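Local atomic coordinates of oxalate oxidase 1 (Hordeum vulgare, PDB entry 1FI2), a protein that oxidises oxalate with molecular oxygen to carbon dioxide and hydrogen peroxide as a manganese-containing germin homohexamer, and also has superoxide dismutase activity. Residues C10-D15 with L59-W64; H24-M29 with G66-G71; E127-P132 with M149-N154; I174-L179 with V185-V190. All blocks are in the same frame, centred on the assembly; numbering follows the deposited sequence.

Contact 1 of 4, residues C10-D15 with L59-W64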
loop_
_atom_site.group_PDB
_atom_site.type_symbol
_atom_site.label_atom_id
_atom_site.label_comp_id
_atom_site.label_asym_id
_atom_site.label_seq_id
_atom_site.Cartn_x
_atom_site.Cartn_y
_atom_site.Cartn_z
ATOM N N CYS A 10 17.316 8.192 0.945
ATOM C CA CYS A 10 16.767 9.482 0.506
ATOM C C CYS A 10 16.673 10.395 1.726
ATOM O O CYS A 10 15.597 10.572 2.300
ATOM C CB CYS A 10 15.402 9.241 -0.128
ATOM S SG CYS A 10 14.909 10.278 -1.516
ATOM N N VAL A 11 17.828 10.866 2.199
ATOM C CA VAL A 11 17.857 11.683 3.413
ATOM C C VAL A 11 17.044 12.955 3.213
ATOM O O VAL A 11 17.248 13.675 2.242
ATOM C CB VAL A 11 19.293 12.020 3.839
ATOM C CG1 VAL A 11 19.332 12.683 5.211
ATOM C CG2 VAL A 11 20.155 10.763 3.845
ATOM N N ALA A 12 16.166 13.247 4.168
ATOM C CA ALA A 12 15.303 14.411 4.072
ATOM C C ALA A 12 16.049 15.738 4.016
ATOM O O ALA A 12 16.972 15.986 4.799
ATOM C CB ALA A 12 14.354 14.443 5.274
ATOM N N ASP A 13 15.634 16.592 3.090
ATOM C CA ASP A 13 16.199 17.939 2.975
ATOM C C ASP A 13 15.241 18.801 3.807
ATOM O O ASP A 13 14.105 19.007 3.385
ATOM C CB ASP A 13 16.286 18.411 1.537
ATOM C CG ASP A 13 16.735 19.847 1.360
ATOM O OD1 ASP A 13 16.817 20.298 0.197
ATOM O OD2 ASP A 13 16.992 20.542 2.364
ATOM N N LEU A 14 15.690 19.234 4.978
ATOM C CA LEU A 14 14.824 19.977 5.885
ATOM C C LEU A 14 14.976 21.486 5.827
ATOM O O LEU A 14 14.398 22.163 6.694
ATOM C CB LEU A 14 15.060 19.493 7.324
ATOM C CG LEU A 14 14.715 18.028 7.615
ATOM C CD1 LEU A 14 15.140 17.657 9.028
ATOM C CD2 LEU A 14 13.230 17.764 7.417
ATOM N N ASP A 15 15.668 22.021 4.823
ATOM C CA ASP A 15 15.793 23.496 4.827
ATOM C C ASP A 15 14.421 24.089 4.560
ATOM O O ASP A 15 13.557 23.547 3.868
ATOM C CB ASP A 15 16.958 23.944 3.978
ATOM C CG ASP A 15 17.366 25.385 4.240
ATOM O OD1 ASP A 15 16.735 26.253 3.589
ATOM O OD2 ASP A 15 18.260 25.721 5.026
ATOM N N LEU A 59 12.191 11.275 17.774
ATOM C CA LEU A 59 13.173 10.845 16.781
ATOM C C LEU A 59 12.457 10.477 15.483
ATOM O O LEU A 59 12.623 9.408 14.903
ATOM C CB LEU A 59 14.066 9.723 17.298
ATOM C CG LEU A 59 15.445 9.606 16.651
ATOM C CD1 LEU A 59 16.248 10.892 16.791
ATOM C CD2 LEU A 59 16.230 8.444 17.248
ATOM N N ASP A 60 11.591 11.399 15.069
ATOM C CA ASP A 60 10.855 11.259 13.811
ATOM C C ASP A 60 11.728 11.855 12.713
ATOM O O ASP A 60 12.848 12.306 12.992
ATOM C CB ASP A 60 9.485 11.901 13.886
ATOM C CG ASP A 60 9.431 13.357 14.274
ATOM O OD1 ASP A 60 8.316 13.934 14.221
ATOM O OD2 ASP A 60 10.465 13.949 14.638
ATOM N N VAL A 61 11.237 11.940 11.484
ATOM C CA VAL A 61 12.034 12.437 10.364
ATOM C C VAL A 61 12.535 13.858 10.520
ATOM O O VAL A 61 13.633 14.168 10.037
ATOM C CB VAL A 61 11.263 12.254 9.041
ATOM C CG1 VAL A 61 10.089 13.218 8.945
ATOM C CG2 VAL A 61 12.194 12.390 7.844
ATOM N N ALA A 62 11.862 14.724 11.267
ATOM C CA ALA A 62 12.349 16.073 11.531
ATOM C C ALA A 62 13.610 16.064 12.389
ATOM O O ALA A 62 14.437 16.977 12.278
ATOM C CB ALA A 62 11.251 16.888 12.200
ATOM N N GLU A 63 13.773 15.063 13.246
ATOM C CA GLU A 63 14.940 14.948 14.109
ATOM C C GLU A 63 15.959 13.940 13.597
ATOM O O GLU A 63 17.137 13.990 13.956
ATOM C CB GLU A 63 14.492 14.567 15.528
ATOM C CG GLU A 63 13.727 15.687 16.227
ATOM C CD GLU A 63 14.631 16.872 16.525
ATOM O OE1 GLU A 63 15.759 16.644 17.012
ATOM O OE2 GLU A 63 14.220 18.021 16.274
ATOM N N TRP A 64 15.526 13.019 12.747
ATOM C CA TRP A 64 16.379 11.994 12.154
ATOM C C TRP A 64 16.039 11.892 10.672
ATOM O O TRP A 64 15.257 11.038 10.245
ATOM C CB TRP A 64 16.171 10.645 12.834
ATOM C CG TRP A 64 17.194 9.579 12.596
ATOM C CD1 TRP A 64 18.366 9.677 11.901
ATOM C CD2 TRP A 64 17.173 8.248 13.136
ATOM N NE1 TRP A 64 19.051 8.487 11.939
ATOM C CE2 TRP A 64 18.344 7.596 12.704
ATOM C CE3 TRP A 64 16.264 7.542 13.932
ATOM C CZ2 TRP A 64 18.636 6.274 13.036
ATOM C CZ3 TRP A 64 16.554 6.232 14.266
ATOM C CH2 TRP A 64 17.730 5.615 13.820
#
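Asp60 O accepts two backbone N-H groups, from Trp64 at 2.8 Å and from Glu63 at 2.9 Å, and so closes the single helix-like turn that offers Val61 and Ala62 to Ala12 and Leu14. In this cupin, a beta-jellyroll of the germin family, the turn follows strand 54-59, and the irregular N-terminal loop 10-15 lies against it.

No hydrogen bond joins the two segments; one methyl pair and a leucine methyl set against backbone oxygens make up the contact. Ala12 directs its methyl at the turn, and CB reaches Val61 CG2 at 3.9 Å. Val61 can offer that branch because CG2 stands opposite its own backbone N, while CG1 takes the more hindered site between N and the carbonyl carbon (chi1 71°).

Leu14 uses one branch only: CD1 lies 3.4 Å from Ala62 O and 3.9 Å from Val61 O, a methyl resting over two consecutive peptide oxygens. Ala62 turns its CB away, so backbone rather than side chain meets the leucine. This end is open to solvent, whereas Ala12 and Val61 are buried.

The loop is shaped from within by an Asx turn. Backbone bonds of Val11 to Lys27 and of Asp13 to Thr25 tie it to the next part of the N-terminal region, and Ala12 pairs with Pro65 just beyond the turn. Leu59 and Trp64 pack on Thr128 of a neighbouring subunit. In the Asx turn Asp15 N points nearly straight (170°) at Asp13 OD2, 3.2 Å away, meeting it on the anti side and tilted out of the carboxylate plane.

Contact 2 of 4, residues H24-M29 with G66-G71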
loop_
_atom_site.group_PDB
_atom_site.type_symbol
_atom_site.label_atom_id
_atom_site.label_comp_id
_atom_site.label_asym_id
_atom_site.label_seq_id
_atom_site.Cartn_x
_atom_site.Cartn_y
_atom_site.Cartn_z
ATOM N N HIS A 24 9.050 14.418 2.475
ATOM C CA HIS A 24 10.116 15.373 2.250
ATOM C C HIS A 24 10.916 15.065 0.983
ATOM O O HIS A 24 11.177 13.916 0.637
ATOM C CB HIS A 24 11.139 15.371 3.404
ATOM C CG HIS A 24 10.591 15.836 4.719
ATOM N ND1 HIS A 24 10.377 17.161 5.017
ATOM C CD2 HIS A 24 10.100 15.124 5.763
ATOM C CE1 HIS A 24 9.827 17.254 6.214
ATOM N NE2 HIS A 24 9.625 16.032 6.677
ATOM N N THR A 25 11.366 16.130 0.324
ATOM C CA THR A 25 12.363 16.009 -0.733
ATOM C C THR A 25 13.662 15.541 -0.071
ATOM O O THR A 25 13.795 15.638 1.148
ATOM C CB THR A 25 12.603 17.334 -1.466
ATOM O OG1 THR A 25 12.930 18.350 -0.507
ATOM C CG2 THR A 25 11.349 17.739 -2.221
ATOM N N CYS A 26 14.583 15.021 -0.874
ATOM C CA CYS A 26 15.821 14.498 -0.324
ATOM C C CYS A 26 17.080 15.253 -0.717
ATOM O O CYS A 26 17.157 15.861 -1.779
ATOM C CB CYS A 26 15.992 13.041 -0.804
ATOM S SG CYS A 26 14.473 12.079 -0.716
ATOM N N LYS A 27 18.087 15.165 0.152
ATOM C CA LYS A 27 19.380 15.772 -0.160
ATOM C C LYS A 27 19.980 14.944 -1.296
ATOM O O LYS A 27 19.828 13.720 -1.315
ATOM C CB LYS A 27 20.333 15.658 1.029
ATOM C CG LYS A 27 19.996 16.448 2.273
ATOM C CD LYS A 27 20.082 17.947 2.074
ATOM C CE LYS A 27 21.478 18.424 1.708
ATOM N NZ LYS A 27 21.509 19.900 1.497
ATOM N N PRO A 28 20.706 15.566 -2.206
ATOM C CA PRO A 28 21.500 14.805 -3.174
ATOM C C PRO A 28 22.355 13.813 -2.404
ATOM O O PRO A 28 22.879 14.157 -1.331
ATOM C CB PRO A 28 22.327 15.875 -3.869
ATOM C CG PRO A 28 21.571 17.149 -3.665
ATOM C CD PRO A 28 20.957 17.019 -2.288
ATOM N N MET A 29 22.577 12.595 -2.904
ATOM C CA MET A 29 23.395 11.627 -2.174
ATOM C C MET A 29 24.809 12.140 -1.938
ATOM O O MET A 29 25.436 11.809 -0.927
ATOM C CB MET A 29 23.428 10.259 -2.847
ATOM C CG MET A 29 22.180 9.411 -2.708
ATOM S SD MET A 29 21.650 9.079 -1.029
ATOM C CE MET A 29 23.155 8.507 -0.257
ATOM N N GLY A 66 17.495 10.754 8.074
ATOM C CA GLY A 66 17.808 9.515 7.391
ATOM C C GLY A 66 16.669 8.503 7.389
ATOM O O GLY A 66 16.703 7.551 6.603
ATOM N N THR A 67 15.627 8.693 8.192
ATOM C CA THR A 67 14.455 7.837 8.189
ATOM C C THR A 67 13.528 8.120 7.008
ATOM O O THR A 67 12.660 7.292 6.704
ATOM C CB THR A 67 13.608 7.972 9.473
ATOM O OG1 THR A 67 13.118 9.313 9.608
ATOM C CG2 THR A 67 14.433 7.622 10.701
ATOM N N ASN A 68 13.674 9.267 6.357
ATOM C CA ASN A 68 12.814 9.617 5.227
ATOM C C ASN A 68 12.719 8.473 4.235
ATOM O O ASN A 68 13.714 7.896 3.796
ATOM C CB ASN A 68 13.355 10.875 4.547
ATOM C CG ASN A 68 12.399 11.530 3.579
ATOM O OD1 ASN A 68 11.205 11.669 3.839
ATOM N ND2 ASN A 68 12.922 11.956 2.432
ATOM N N THR A 69 11.509 8.118 3.837
ATOM C CA THR A 69 11.108 7.076 2.929
ATOM C C THR A 69 11.240 5.647 3.462
ATOM O O THR A 69 10.747 4.721 2.800
ATOM C CB THR A 69 11.797 7.061 1.542
ATOM O OG1 THR A 69 13.142 6.570 1.673
ATOM C CG2 THR A 69 11.790 8.412 0.855
ATOM N N LEU A 70 11.832 5.427 4.627
ATOM C CA LEU A 70 12.091 4.094 5.140
ATOM C C LEU A 70 10.972 3.481 5.959
ATOM O O LEU A 70 11.023 2.299 6.307
ATOM C CB LEU A 70 13.407 4.090 5.932
ATOM C CG LEU A 70 14.653 4.559 5.169
ATOM C CD1 LEU A 70 15.882 4.397 6.052
ATOM C CD2 LEU A 70 14.829 3.811 3.854
ATOM N N GLY A 71 9.935 4.256 6.249
ATOM C CA GLY A 71 8.756 3.811 6.939
ATOM C C GLY A 71 8.884 3.592 8.422
ATOM O O GLY A 71 8.078 2.831 8.945
HETATM O O HOH W 1 9.321 11.439 1.770
#
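The carboxamide of Asn68 lies across the start of segment 24-29, with OD1 3.7 Å from His24 CB and ND2 3.5 Å from Cys26 SG. OD1 also comes to the edge of the imidazole, near the ring plane. ND2 donates to His24 O at 3.2 Å along a fairly straight path (163°); the acceptor lies in the amide plane, but the donor sits above the carbonyl plane, well off its lone pairs. A water then closes a second link, accepting from His24 N at 3.1 Å and donating to Asn68 OD1 at 2.8 Å.

Asn68 can reach this far because CG points opposite its backbone N (chi1 -166°) from a type II beta turn, Thr67 to Leu70, closed by Leu70 N to Thr67 O. Thr69 OG1 folds back onto Asn68 O at 2.6 Å. Outside the two segments ND2 also donates to Cys10 O, and OD1 accepts from Gln156 NE2. Cys26 is in a disulfide with Cys10 and packs on Ser20 of a neighbouring subunit.

Replacing Asn68 by a leucine would probably leave the carbonyl oxygens of Cys10 and His24 without this donor and strip the bridging water of its acceptor. One amide, using both its ends, thus fastens the disulfide-linked N-terminal loops of germin to the turn before strand 73-79.

Contact 3 of 4, residues E127-P132 with M149-N154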
loop_
_atom_site.group_PDB
_atom_site.type_symbol
_atom_site.label_atom_id
_atom_site.label_comp_id
_atom_site.label_asym_id
_atom_site.label_seq_id
_atom_site.Cartn_x
_atom_site.Cartn_y
_atom_site.Cartn_z
ATOM N N GLU A 127 9.896 -5.568 29.274
ATOM C CA GLU A 127 8.581 -5.995 28.801
ATOM C C GLU A 127 8.089 -5.054 27.712
ATOM O O GLU A 127 8.433 -3.868 27.711
ATOM C CB GLU A 127 7.615 -6.085 29.980
ATOM C CG GLU A 127 8.135 -6.990 31.098
ATOM C CD GLU A 127 7.054 -7.296 32.118
ATOM O OE1 GLU A 127 6.388 -6.358 32.597
ATOM O OE2 GLU A 127 6.853 -8.488 32.441
ATOM N N THR A 128 7.310 -5.578 26.772
ATOM C CA THR A 128 6.858 -4.794 25.626
ATOM C C THR A 128 5.347 -4.670 25.496
ATOM O O THR A 128 4.575 -5.414 26.094
ATOM C CB THR A 128 7.394 -5.432 24.320
ATOM O OG1 THR A 128 7.004 -6.812 24.302
ATOM C CG2 THR A 128 8.909 -5.346 24.220
ATOM N N PHE A 129 4.937 -3.706 24.670
ATOM C CA PHE A 129 3.537 -3.422 24.406
ATOM C C PHE A 129 3.332 -2.980 22.956
ATOM O O PHE A 129 4.264 -2.518 22.300
ATOM C CB PHE A 129 3.011 -2.327 25.338
ATOM C CG PHE A 129 3.714 -1.002 25.272
ATOM C CD1 PHE A 129 3.356 -0.041 24.342
ATOM C CD2 PHE A 129 4.735 -0.704 26.161
ATOM C CE1 PHE A 129 4.004 1.177 24.293
ATOM C CE2 PHE A 129 5.391 0.513 26.122
ATOM C CZ PHE A 129 5.022 1.454 25.179
ATOM N N VAL A 130 2.095 -3.102 22.478
ATOM C CA VAL A 130 1.801 -2.682 21.104
ATOM C C VAL A 130 0.496 -1.900 21.069
ATOM O O VAL A 130 -0.496 -2.249 21.711
ATOM C CB VAL A 130 1.837 -3.870 20.136
ATOM C CG1 VAL A 130 0.700 -4.843 20.373
ATOM C CG2 VAL A 130 1.841 -3.388 18.687
ATOM N N ILE A 131 0.510 -0.770 20.362
ATOM C CA ILE A 131 -0.656 0.096 20.249
ATOM C C ILE A 131 -1.117 0.170 18.795
ATOM O O ILE A 131 -0.464 0.826 17.982
ATOM C CB ILE A 131 -0.332 1.560 20.628
ATOM C CG1 ILE A 131 0.534 1.708 21.872
ATOM C CG2 ILE A 131 -1.628 2.356 20.743
ATOM C CD1 ILE A 131 -0.117 1.412 23.195
ATOM N N PRO A 132 -2.246 -0.433 18.464
ATOM C CA PRO A 132 -2.770 -0.390 17.112
ATOM C C PRO A 132 -2.988 1.030 16.624
ATOM O O PRO A 132 -3.369 1.952 17.331
ATOM C CB PRO A 132 -4.070 -1.180 17.164
ATOM C CG PRO A 132 -4.012 -1.978 18.415
ATOM C CD PRO A 132 -3.108 -1.232 19.365
ATOM N N MET A 149 10.894 4.586 28.674
ATOM C CA MET A 149 10.614 3.620 27.625
ATOM C C MET A 149 11.113 4.155 26.285
ATOM O O MET A 149 11.295 5.362 26.119
ATOM C CB MET A 149 9.111 3.350 27.517
ATOM C CG MET A 149 8.290 4.584 27.199
ATOM S SD MET A 149 6.518 4.297 27.113
ATOM C CE MET A 149 5.968 5.799 26.294
ATOM N N VAL A 150 11.420 3.261 25.362
ATOM C CA VAL A 150 11.793 3.601 23.994
ATOM C C VAL A 150 10.820 2.869 23.068
ATOM O O VAL A 150 10.632 1.662 23.239
ATOM C CB VAL A 150 13.240 3.218 23.657
ATOM C CG1 VAL A 150 13.541 3.501 22.189
ATOM C CG2 VAL A 150 14.250 3.953 24.531
ATOM N N VAL A 151 10.164 3.592 22.164
ATOM C CA VAL A 151 9.193 2.991 21.262
ATOM C C VAL A 151 9.565 3.223 19.799
ATOM O O VAL A 151 10.290 4.158 19.459
ATOM C CB VAL A 151 7.764 3.510 21.505
ATOM C CG1 VAL A 151 7.355 3.469 22.973
ATOM C CG2 VAL A 151 7.587 4.926 20.970
ATOM N N SER A 152 9.009 2.387 18.929
ATOM C CA SER A 152 9.194 2.504 17.493
ATOM C C SER A 152 7.814 2.623 16.847
ATOM O O SER A 152 6.814 2.221 17.437
ATOM C CB SER A 152 9.934 1.314 16.897
ATOM O OG SER A 152 11.242 1.189 17.423
ATOM N N PHE A 153 7.783 3.216 15.662
ATOM C CA PHE A 153 6.549 3.408 14.925
ATOM C C PHE A 153 6.735 2.912 13.490
ATOM O O PHE A 153 7.840 2.937 12.954
ATOM C CB PHE A 153 6.125 4.874 14.833
ATOM C CG PHE A 153 5.909 5.560 16.151
ATOM C CD1 PHE A 153 6.954 6.212 16.782
ATOM C CD2 PHE A 153 4.661 5.547 16.757
ATOM C CE1 PHE A 153 6.764 6.837 18.000
ATOM C CE2 PHE A 153 4.467 6.171 17.976
ATOM C CZ PHE A 153 5.515 6.821 18.595
ATOM N N ASN A 154 5.606 2.656 12.841
ATOM C CA ASN A 154 5.658 2.214 11.446
ATOM C C ASN A 154 5.338 3.357 10.489
ATOM O O ASN A 154 4.706 3.198 9.457
ATOM C CB ASN A 154 4.791 1.000 11.227
ATOM C CG ASN A 154 3.300 1.067 11.286
ATOM O OD1 ASN A 154 2.724 1.832 12.038
ATOM N ND2 ASN A 154 2.692 0.208 10.462
#
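Phe129 and Met149 meet inside the cupin beta-jellyroll, on strands 128-131 and 147-153 of one antiparallel sheet. Strand 95-101 runs between these two, so they share no hydrogen bond; the CA atoms of Phe129 and Val151 are 9.1 Å apart, and the side chains bridge the gap over the intervening strand.

The sulfur-aromatic interaction comes first. Met149 SD approaches the edge of the Phe129 ring, 5.0 Å from its centroid and 75° off the ring normal, a Met-aromatic contact made with the rim rather than the face. Met149 SD lies 3.7 Å from Phe129 CZ and 4.1 Å from CE2, and the two side chains cross at about a right angle. Both residues hold CG between backbone N and carbonyl carbon (chi1 59° for Phe129, 60° for Met149), and beyond CG the methionine is extended, which carries its sulfur out to the far end of the ring.

Apolar packing supplies the rest. Val151 turns its CB toward strand 128-131, and its CG1 branch, standing opposite the carbonyl carbon, meets the ring obliquely. All three residues are buried. Phe129 also packs on Val106 and Met149 on Leu104, both of strand 103-109 in the other sheet.

The cluster borders the active site: Phe129 and Val151 both touch Glu95, a manganese ligand, and Val151 lies against Asn75, which binds oxalate. The side chain of Val151 comes within about 6 Å of the metal. Phe129 CZ is the shared point of contact, 3.8 Å from Val151 CG1 while also against the methionine sulfur.

Contact 4 of 4, residues I174-L179 with V185-V190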
loop_
_atom_site.group_PDB
_atom_site.type_symbol
_atom_site.label_atom_id
_atom_site.label_comp_id
_atom_site.label_asym_id
_atom_site.label_seq_id
_atom_site.Cartn_x
_atom_site.Cartn_y
_atom_site.Cartn_z
ATOM N N ILE A 174 -11.703 25.112 21.145
ATOM C CA ILE A 174 -13.039 24.691 20.710
ATOM C C ILE A 174 -14.019 25.526 21.532
ATOM O O ILE A 174 -13.823 25.688 22.743
ATOM C CB ILE A 174 -13.253 23.194 20.988
ATOM C CG1 ILE A 174 -12.235 22.340 20.222
ATOM C CG2 ILE A 174 -14.672 22.764 20.639
ATOM C CD1 ILE A 174 -12.170 20.884 20.648
ATOM N N PRO A 175 -15.036 26.095 20.906
ATOM C CA PRO A 175 -15.996 26.925 21.621
ATOM C C PRO A 175 -16.529 26.206 22.847
ATOM O O PRO A 175 -16.912 25.040 22.779
ATOM C CB PRO A 175 -17.074 27.217 20.589
ATOM C CG PRO A 175 -16.380 27.089 19.272
ATOM C CD PRO A 175 -15.354 25.994 19.465
ATOM N N THR A 176 -16.771 26.949 23.927
ATOM C CA THR A 176 -17.331 26.372 25.149
ATOM C C THR A 176 -18.655 25.674 24.948
ATOM O O THR A 176 -18.818 24.528 25.389
ATOM C CB THR A 176 -17.349 27.398 26.294
ATOM O OG1 THR A 176 -15.981 27.661 26.652
ATOM C CG2 THR A 176 -18.083 26.882 27.522
ATOM N N PRO A 177 -19.630 26.272 24.275
ATOM C CA PRO A 177 -20.920 25.654 24.022
ATOM C C PRO A 177 -20.828 24.332 23.280
ATOM O O PRO A 177 -21.682 23.448 23.440
ATOM C CB PRO A 177 -21.687 26.708 23.225
ATOM C CG PRO A 177 -21.031 27.999 23.588
ATOM C CD PRO A 177 -19.566 27.646 23.709
ATOM N N VAL A 178 -19.837 24.152 22.401
ATOM C CA VAL A 178 -19.623 22.867 21.741
ATOM C C VAL A 178 -19.196 21.840 22.793
ATOM O O VAL A 178 -19.704 20.719 22.831
ATOM C CB VAL A 178 -18.567 22.932 20.627
ATOM C CG1 VAL A 178 -18.246 21.547 20.072
ATOM C CG2 VAL A 178 -19.028 23.839 19.493
ATOM N N LEU A 179 -18.267 22.245 23.656
ATOM C CA LEU A 179 -17.764 21.371 24.704
ATOM C C LEU A 179 -18.764 21.100 25.816
ATOM O O LEU A 179 -18.632 20.026 26.409
ATOM C CB LEU A 179 -16.462 21.921 25.295
ATOM C CG LEU A 179 -15.232 21.871 24.383
ATOM C CD1 LEU A 179 -14.063 22.575 25.055
ATOM C CD2 LEU A 179 -14.864 20.436 24.034
ATOM N N VAL A 185 -21.596 18.764 30.883
ATOM C CA VAL A 185 -21.356 19.525 32.095
ATOM C C VAL A 185 -21.582 21.012 31.806
ATOM O O VAL A 185 -21.640 21.415 30.643
ATOM C CB VAL A 185 -19.956 19.352 32.704
ATOM C CG1 VAL A 185 -19.755 17.968 33.311
ATOM C CG2 VAL A 185 -18.866 19.628 31.677
ATOM N N GLU A 186 -21.713 21.813 32.854
ATOM C CA GLU A 186 -21.958 23.244 32.709
ATOM C C GLU A 186 -20.740 23.996 32.193
ATOM O O GLU A 186 -19.613 23.513 32.273
ATOM C CB GLU A 186 -22.391 23.831 34.051
ATOM C CG GLU A 186 -21.321 23.745 35.134
ATOM C CD GLU A 186 -21.960 23.696 36.511
ATOM O OE1 GLU A 186 -21.523 22.867 37.337
ATOM O OE2 GLU A 186 -22.914 24.468 36.746
ATOM N N ALA A 187 -20.951 25.226 31.735
ATOM C CA ALA A 187 -19.894 26.073 31.203
ATOM C C ALA A 187 -18.754 26.316 32.178
ATOM O O ALA A 187 -17.584 26.320 31.788
ATOM C CB ALA A 187 -20.482 27.407 30.753
ATOM N N GLY A 188 -19.056 26.519 33.457
ATOM C CA GLY A 188 -18.050 26.716 34.488
ATOM C C GLY A 188 -17.043 25.576 34.570
ATOM O O GLY A 188 -15.850 25.815 34.756
ATOM N N VAL A 189 -17.491 24.338 34.401
ATOM C CA VAL A 189 -16.597 23.180 34.421
ATOM C C VAL A 189 -15.698 23.213 33.188
ATOM O O VAL A 189 -14.486 23.010 33.275
ATOM C CB VAL A 189 -17.382 21.863 34.496
ATOM C CG1 VAL A 189 -16.453 20.658 34.451
ATOM C CG2 VAL A 189 -18.237 21.820 35.760
ATOM N N VAL A 190 -16.286 23.521 32.030
ATOM C CA VAL A 190 -15.516 23.614 30.791
ATOM C C VAL A 190 -14.459 24.705 30.881
ATOM O O VAL A 190 -13.299 24.470 30.524
ATOM C CB VAL A 190 -16.429 23.838 29.575
ATOM C CG1 VAL A 190 -15.628 24.065 28.301
ATOM C CG2 VAL A 190 -17.363 22.646 29.397
#
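Ala187 begins the contact in segment 185-190, in the first turn of helix 187-196 after Glu186 at the N-cap position; its CB stands 4.1 Å from Thr176 CG2. Val189 faces elsewhere and packs on Val189 of a neighbouring subunit, so this C-terminal helical pair lies at a subunit interface of the germin hexamer. Val190 carries most of what segment 185-190 buries. With CG1 opposite its backbone N (chi1 175°), that methyl lies between Thr176 and Leu179 of helix 176-183, 3.8 Å from Thr176 CG2, 3.8 Å from Leu179 CB and 3.9 Å from Leu179 CD1. The side chains of Val190 and Thr176 run alongside each other, pointing opposite ways, while Leu179 lies aslant to the valine. An alanine in place of Val190 would probably open a gap between Thr176 and Leu179 and leave both methyl-bearing faces short of their main partner.

Leu179 continues onto Leu167 and Phe168 of helix 163-169. Thr176 divides its two branches: OG1 bonds to Lys194 and Glu191 further along helix 187-196, and CG2 faces the apolar side. The two helix starts are therefore joined by methyl packing, with the polar end of the threonine satisfied beside it.

In the fold
Contacts 1 and 2 form one neighbourhood, their centres about 7 Å apart, and their segments alternate along the chain: two parts of the N-terminal loop region are laid in turn on the connection between strands 54-59 and 73-79. The Cys10-Cys26 disulfide joins them directly. Contact 3 follows in sequence, its centre about 21 Å and 23 Å from those of contacts 1 and 2, within the five-stranded sheet that contains both strands flanking that connection. Contact 4 comes last, in the C-terminal helices, its centre about 35 Å from that of contact 3 and on the opposite side of the chain's centre. The manganese-bearing jellyroll thus lies between two outlying regions, both of which touch neighbouring subunits in the hexamer.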